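Long-range contact in NAD-dependent L-serine dehydrogenase (Pseudomonas aeruginosa, PDB 3OBB), which catalyses the NAD-dependent oxidation of L-serine and methyl-L-serine, with low activity toward beta-hydroxyisobutyrate, and works as a homotetramer built as a dimer of dimers: residues A19-F32 / L42-A56. Numbering follows the deposited sequence.
Sequences ATNLLKAGYLLNVF and LVAAGASAARSARDA
The carbonyl S48 O draws two groups of strand 28-32 to itself: V31 N donates a hydrogen bond of 2.9 Å, and the CA of N30 adds a CA-H...O contact at 3.3 Å. S48 N in turn donates to L29 O, and A50 N to V31 O, giving the ladder of a short parallel pairing. Just before it, a water bridges G46 O and L29 N, donating to the first and accepting from the second. Beyond the ladder, F32 has CG anti to its backbone N (chi1 -174°), which carries the ring out over the turn ahead of helix 53-57. There S52 CA sits over the ring centre in a CH-pi contact, 3.5 Å from the centroid, while A50 O lies at the ring edge. S52 N-caps that helix, and its OG accepts a weak bond from D55 N. R51 N bonds D55 OD2 from above the carboxylate plane. On the V31 side of the sheet, V31 CG1 meets A47 CB and CG2 meets L42 CB at 3.9 Å. L42 CD1 reaches A19 CB and L23 CD1, the latter lying 3.4 Å from A45 O. G46, at positive phi just past helix 36-44, forms a Schellman motif, and L23 CD2 lies 4.0 Å from G46 C. Strand 28-32, helix 36-44 and strand 48-49 form a beta-alpha-beta unit of the NAD-binding Rossmann domain, with helix 15-24 packed against helix 36-44 and strand 5-9 flanking strand 28-32 opposite edge strand 48-49.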
loop_
_atom_site.group_PDB
_atom_site.type_symbol
_atom_site.label_atom_id
_atom_site.label_comp_id
_atom_site.label_asym_id
_atom_site.label_seq_id
_atom_site.Cartn_x
_atom_site.Cartn_y
_atom_site.Cartn_z
ATOM N N ALA A 19 16.633 -3.406 35.460
ATOM C CA ALA A 19 16.595 -3.540 36.917
ATOM C C ALA A 19 17.996 -3.806 37.465
ATOM O O ALA A 19 18.363 -3.302 38.523
ATOM C CB ALA A 19 15.629 -4.631 37.347
ATOM N N THR A 20 18.793 -4.563 36.708
ATOM C CA THR A 20 20.184 -4.811 37.084
ATOM C C THR A 20 20.974 -3.524 37.100
ATOM O O THR A 20 21.776 -3.319 38.006
ATOM C CB THR A 20 20.867 -5.836 36.144
ATOM O OG1 THR A 20 20.099 -7.041 36.170
ATOM C CG2 THR A 20 22.315 -6.134 36.582
ATOM N N ASN A 21 20.744 -2.657 36.106
ATOM C CA ASN A 21 21.396 -1.350 36.109
ATOM C C ASN A 21 21.075 -0.453 37.296
ATOM O O ASN A 21 21.969 0.249 37.801
ATOM C CB ASN A 21 21.182 -0.596 34.799
ATOM C CG ASN A 21 22.095 -1.086 33.748
ATOM O OD1 ASN A 21 23.278 -1.310 34.019
ATOM N ND2 ASN A 21 21.560 -1.338 32.561
ATOM N N LEU A 22 19.820 -0.490 37.741
ATOM C CA LEU A 22 19.434 0.182 38.994
ATOM C C LEU A 22 20.239 -0.325 40.190
ATOM O O LEU A 22 20.760 0.472 40.956
ATOM C CB LEU A 22 17.929 0.093 39.237
ATOM C CG LEU A 22 17.101 0.896 38.228
ATOM C CD1 LEU A 22 15.623 0.789 38.572
ATOM C CD2 LEU A 22 17.528 2.364 38.217
ATOM N N LEU A 23 20.358 -1.646 40.326
ATOM C CA LEU A 23 21.243 -2.269 41.324
ATOM C C LEU A 23 22.693 -1.771 41.240
ATOM O O LEU A 23 23.319 -1.505 42.261
ATOM C CB LEU A 23 21.258 -3.789 41.153
ATOM C CG LEU A 23 20.091 -4.620 41.661
ATOM C CD1 LEU A 23 20.331 -6.099 41.380
ATOM C CD2 LEU A 23 19.852 -4.366 43.126
ATOM N N LYS A 24 23.242 -1.677 40.030
ATOM C CA LYS A 24 24.630 -1.264 39.879
ATOM C C LYS A 24 24.786 0.197 40.306
ATOM O O LYS A 24 25.826 0.582 40.840
ATOM C CB LYS A 24 25.105 -1.435 38.429
ATOM C CG LYS A 24 25.226 -2.878 37.910
ATOM C CD LYS A 24 24.886 -2.861 36.415
ATOM C CE LYS A 24 25.894 -3.582 35.507
ATOM N NZ LYS A 24 26.221 -4.988 35.919
ATOM N N ALA A 25 23.747 0.997 40.045
ATOM C CA ALA A 25 23.632 2.384 40.523
ATOM C C ALA A 25 23.468 2.512 42.058
ATOM O O ALA A 25 23.573 3.597 42.592
ATOM C CB ALA A 25 22.498 3.077 39.824
ATOM N N GLY A 26 23.185 1.417 42.755
ATOM C CA GLY A 26 23.142 1.439 44.208
ATOM C C GLY A 26 21.752 1.468 44.827
ATOM O O GLY A 26 21.620 1.619 46.031
ATOM N N TYR A 27 20.707 1.348 44.017
ATOM C CA TYR A 27 19.363 1.238 44.582
ATOM C C TYR A 27 19.116 -0.138 45.189
ATOM O O TYR A 27 19.776 -1.119 44.819
ATOM C CB TYR A 27 18.306 1.563 43.532
ATOM C CG TYR A 27 18.424 2.980 43.051
ATOM C CD1 TYR A 27 19.118 3.284 41.868
ATOM C CD2 TYR A 27 17.875 4.031 43.790
ATOM C CE1 TYR A 27 19.258 4.607 41.437
ATOM C CE2 TYR A 27 17.995 5.347 43.352
ATOM C CZ TYR A 27 18.689 5.620 42.190
ATOM O OH TYR A 27 18.811 6.913 41.789
ATOM N N LEU A 28 18.177 -0.190 46.137
ATOM C CA LEU A 28 17.666 -1.448 46.682
ATOM C C LEU A 28 16.421 -1.829 45.893
ATOM O O LEU A 28 15.489 -1.017 45.752
ATOM C CB LEU A 28 17.310 -1.298 48.169
ATOM C CG LEU A 28 18.352 -0.601 49.037
ATOM C CD1 LEU A 28 17.880 -0.557 50.465
ATOM C CD2 LEU A 28 19.683 -1.321 48.943
ATOM N N LEU A 29 16.392 -3.054 45.375
ATOM C CA LEU A 29 15.237 -3.464 44.592
ATOM C C LEU A 29 14.577 -4.677 45.203
ATOM O O LEU A 29 15.257 -5.613 45.597
ATOM C CB LEU A 29 15.622 -3.791 43.135
ATOM C CG LEU A 29 16.368 -2.870 42.137
ATOM C CD1 LEU A 29 15.827 -3.140 40.744
ATOM C CD2 LEU A 29 16.307 -1.390 42.399
ATOM N N ASN A 30 13.247 -4.644 45.272
ATOM C CA ASN A 30 12.439 -5.857 45.371
ATOM C C ASN A 30 11.920 -6.132 43.986
ATOM O O ASN A 30 11.371 -5.238 43.353
ATOM C CB ASN A 30 11.246 -5.682 46.319
ATOM C CG ASN A 30 11.640 -5.098 47.646
ATOM O OD1 ASN A 30 11.078 -4.082 48.083
ATOM N ND2 ASN A 30 12.628 -5.710 48.294
ATOM N N VAL A 31 12.081 -7.361 43.509
ATOM C CA VAL A 31 11.722 -7.685 42.124
ATOM C C VAL A 31 10.638 -8.767 42.044
ATOM O O VAL A 31 10.506 -9.609 42.940
ATOM C CB VAL A 31 12.967 -8.064 41.264
ATOM C CG1 VAL A 31 13.937 -6.899 41.203
ATOM C CG2 VAL A 31 13.693 -9.348 41.773
ATOM N N PHE A 32 9.839 -8.714 40.984
ATOM C CA PHE A 32 8.922 -9.794 40.688
ATOM C C PHE A 32 8.782 -9.947 39.198
ATOM O O PHE A 32 8.713 -8.962 38.443
ATOM C CB PHE A 32 7.528 -9.635 41.359
ATOM C CG PHE A 32 6.628 -10.839 41.148
ATOM C CD1 PHE A 32 5.622 -10.817 40.171
ATOM C CD2 PHE A 32 6.841 -12.011 41.866
ATOM C CE1 PHE A 32 4.808 -11.943 39.951
ATOM C CE2 PHE A 32 6.046 -13.138 41.654
ATOM C CZ PHE A 32 5.024 -13.097 40.685
ATOM N N LEU A 42 18.223 -11.681 39.013
ATOM C CA LEU A 42 18.256 -10.419 39.726
ATOM C C LEU A 42 18.655 -10.624 41.162
ATOM O O LEU A 42 19.391 -9.822 41.685
ATOM C CB LEU A 42 16.902 -9.672 39.629
ATOM C CG LEU A 42 16.779 -8.546 38.593
ATOM C CD1 LEU A 42 17.657 -7.358 38.996
ATOM C CD2 LEU A 42 17.137 -9.043 37.177
ATOM N N VAL A 43 18.180 -11.694 41.789
ATOM C CA VAL A 43 18.570 -12.018 43.168
ATOM C C VAL A 43 20.082 -12.262 43.264
ATOM O O VAL A 43 20.729 -11.757 44.170
ATOM C CB VAL A 43 17.751 -13.212 43.793
ATOM C CG1 VAL A 43 18.283 -13.607 45.168
ATOM C CG2 VAL A 43 16.297 -12.860 43.934
ATOM N N ALA A 44 20.655 -13.008 42.320
ATOM C CA ALA A 44 22.115 -13.196 42.288
ATOM C C ALA A 44 22.891 -11.867 42.238
ATOM O O ALA A 44 23.975 -11.755 42.785
ATOM C CB ALA A 44 22.529 -14.126 41.128
ATOM N N ALA A 45 22.329 -10.856 41.595
ATOM C CA ALA A 45 23.002 -9.553 41.461
ATOM C C ALA A 45 22.734 -8.574 42.635
ATOM O O ALA A 45 23.196 -7.416 42.633
ATOM C CB ALA A 45 22.622 -8.930 40.162
ATOM N N GLY A 46 21.974 -9.033 43.624
ATOM C CA GLY A 46 21.745 -8.243 44.831
ATOM C C GLY A 46 20.323 -7.780 45.089
ATOM O O GLY A 46 20.076 -7.072 46.076
ATOM N N ALA A 47 19.391 -8.155 44.210
ATOM C CA ALA A 47 17.974 -7.855 44.448
ATOM C C ALA A 47 17.399 -8.769 45.547
ATOM O O ALA A 47 17.955 -9.838 45.828
ATOM C CB ALA A 47 17.166 -7.966 43.157
ATOM N N SER A 48 16.331 -8.317 46.200
ATOM C CA SER A 48 15.494 -9.208 47.000
ATOM C C SER A 48 14.303 -9.624 46.143
ATOM O O SER A 48 13.818 -8.834 45.312
ATOM C CB SER A 48 15.005 -8.549 48.310
ATOM O OG SER A 48 15.849 -7.476 48.708
ATOM N N ALA A 49 13.858 -10.864 46.319
ATOM C CA ALA A 49 12.733 -11.390 45.571
ATOM C C ALA A 49 11.462 -11.083 46.328
ATOM O O ALA A 49 11.378 -11.244 47.538
ATOM C CB ALA A 49 12.865 -12.888 45.349
ATOM N N ALA A 50 10.463 -10.623 45.605
ATOM C CA ALA A 50 9.168 -10.393 46.226
ATOM C C ALA A 50 8.271 -11.574 45.884
ATOM O O ALA A 50 8.509 -12.275 44.901
ATOM C CB ALA A 50 8.584 -9.094 45.722
ATOM N N ARG A 51 7.249 -11.779 46.695
ATOM C CA ARG A 51 6.240 -12.815 46.513
ATOM C C ARG A 51 5.363 -12.598 45.287
ATOM O O ARG A 51 4.825 -13.556 44.718
ATOM C CB ARG A 51 5.306 -12.782 47.710
ATOM C CG ARG A 51 5.755 -13.566 48.905
ATOM C CD ARG A 51 5.151 -12.953 50.158
ATOM N NE ARG A 51 4.653 -13.929 51.105
ATOM C CZ ARG A 51 5.391 -14.876 51.685
ATOM N NH1 ARG A 51 6.676 -15.002 51.362
ATOM N NH2 ARG A 51 4.832 -15.712 52.571
ATOM N N SER A 52 5.163 -11.332 44.936
ATOM C CA SER A 52 4.290 -10.957 43.839
ATOM C C SER A 52 4.441 -9.472 43.557
ATOM O O SER A 52 5.219 -8.777 44.222
ATOM C CB SER A 52 2.828 -11.280 44.174
ATOM O OG SER A 52 2.427 -10.576 45.330
ATOM N N ALA A 53 3.685 -8.997 42.570
ATOM C CA ALA A 53 3.636 -7.577 42.241
ATOM C C ALA A 53 3.152 -6.760 43.437
ATOM O O ALA A 53 3.805 -5.787 43.833
ATOM C CB ALA A 53 2.748 -7.344 41.030
ATOM N N ARG A 54 2.013 -7.156 44.013
ATOM C CA ARG A 54 1.499 -6.463 45.183
ATOM C C ARG A 54 2.511 -6.447 46.335
ATOM O O ARG A 54 2.805 -5.364 46.877
ATOM C CB ARG A 54 0.128 -7.003 45.620
ATOM C CG ARG A 54 -0.215 -8.390 45.097
ATOM C CD ARG A 54 -1.191 -9.142 46.051
ATOM N NE ARG A 54 -0.739 -10.531 46.229
ATOM C CZ ARG A 54 -0.925 -11.503 45.301
ATOM N NH1 ARG A 54 -1.594 -11.270 44.119
ATOM N NH2 ARG A 54 -0.444 -12.724 45.557
ATOM N N ASP A 55 3.077 -7.627 46.683
ATOM C CA ASP A 55 4.059 -7.708 47.776
ATOM C C ASP A 55 5.247 -6.762 47.601
ATOM O O ASP A 55 5.723 -6.168 48.597
ATOM C CB ASP A 55 4.555 -9.140 47.969
ATOM C CG ASP A 55 5.602 -9.262 49.092
ATOM O OD1 ASP A 55 5.248 -9.062 50.282
ATOM O OD2 ASP A 55 6.784 -9.558 48.772
ATOM N N ALA A 56 5.691 -6.624 46.337
ATOM C CA ALA A 56 6.890 -5.868 45.952
ATOM C C ALA A 56 6.782 -4.388 46.300
ATOM O O ALA A 56 7.648 -3.830 47.031
ATOM C CB ALA A 56 7.165 -6.041 44.456
HETATM O O HOH W 1 18.409 -4.808 46.503
#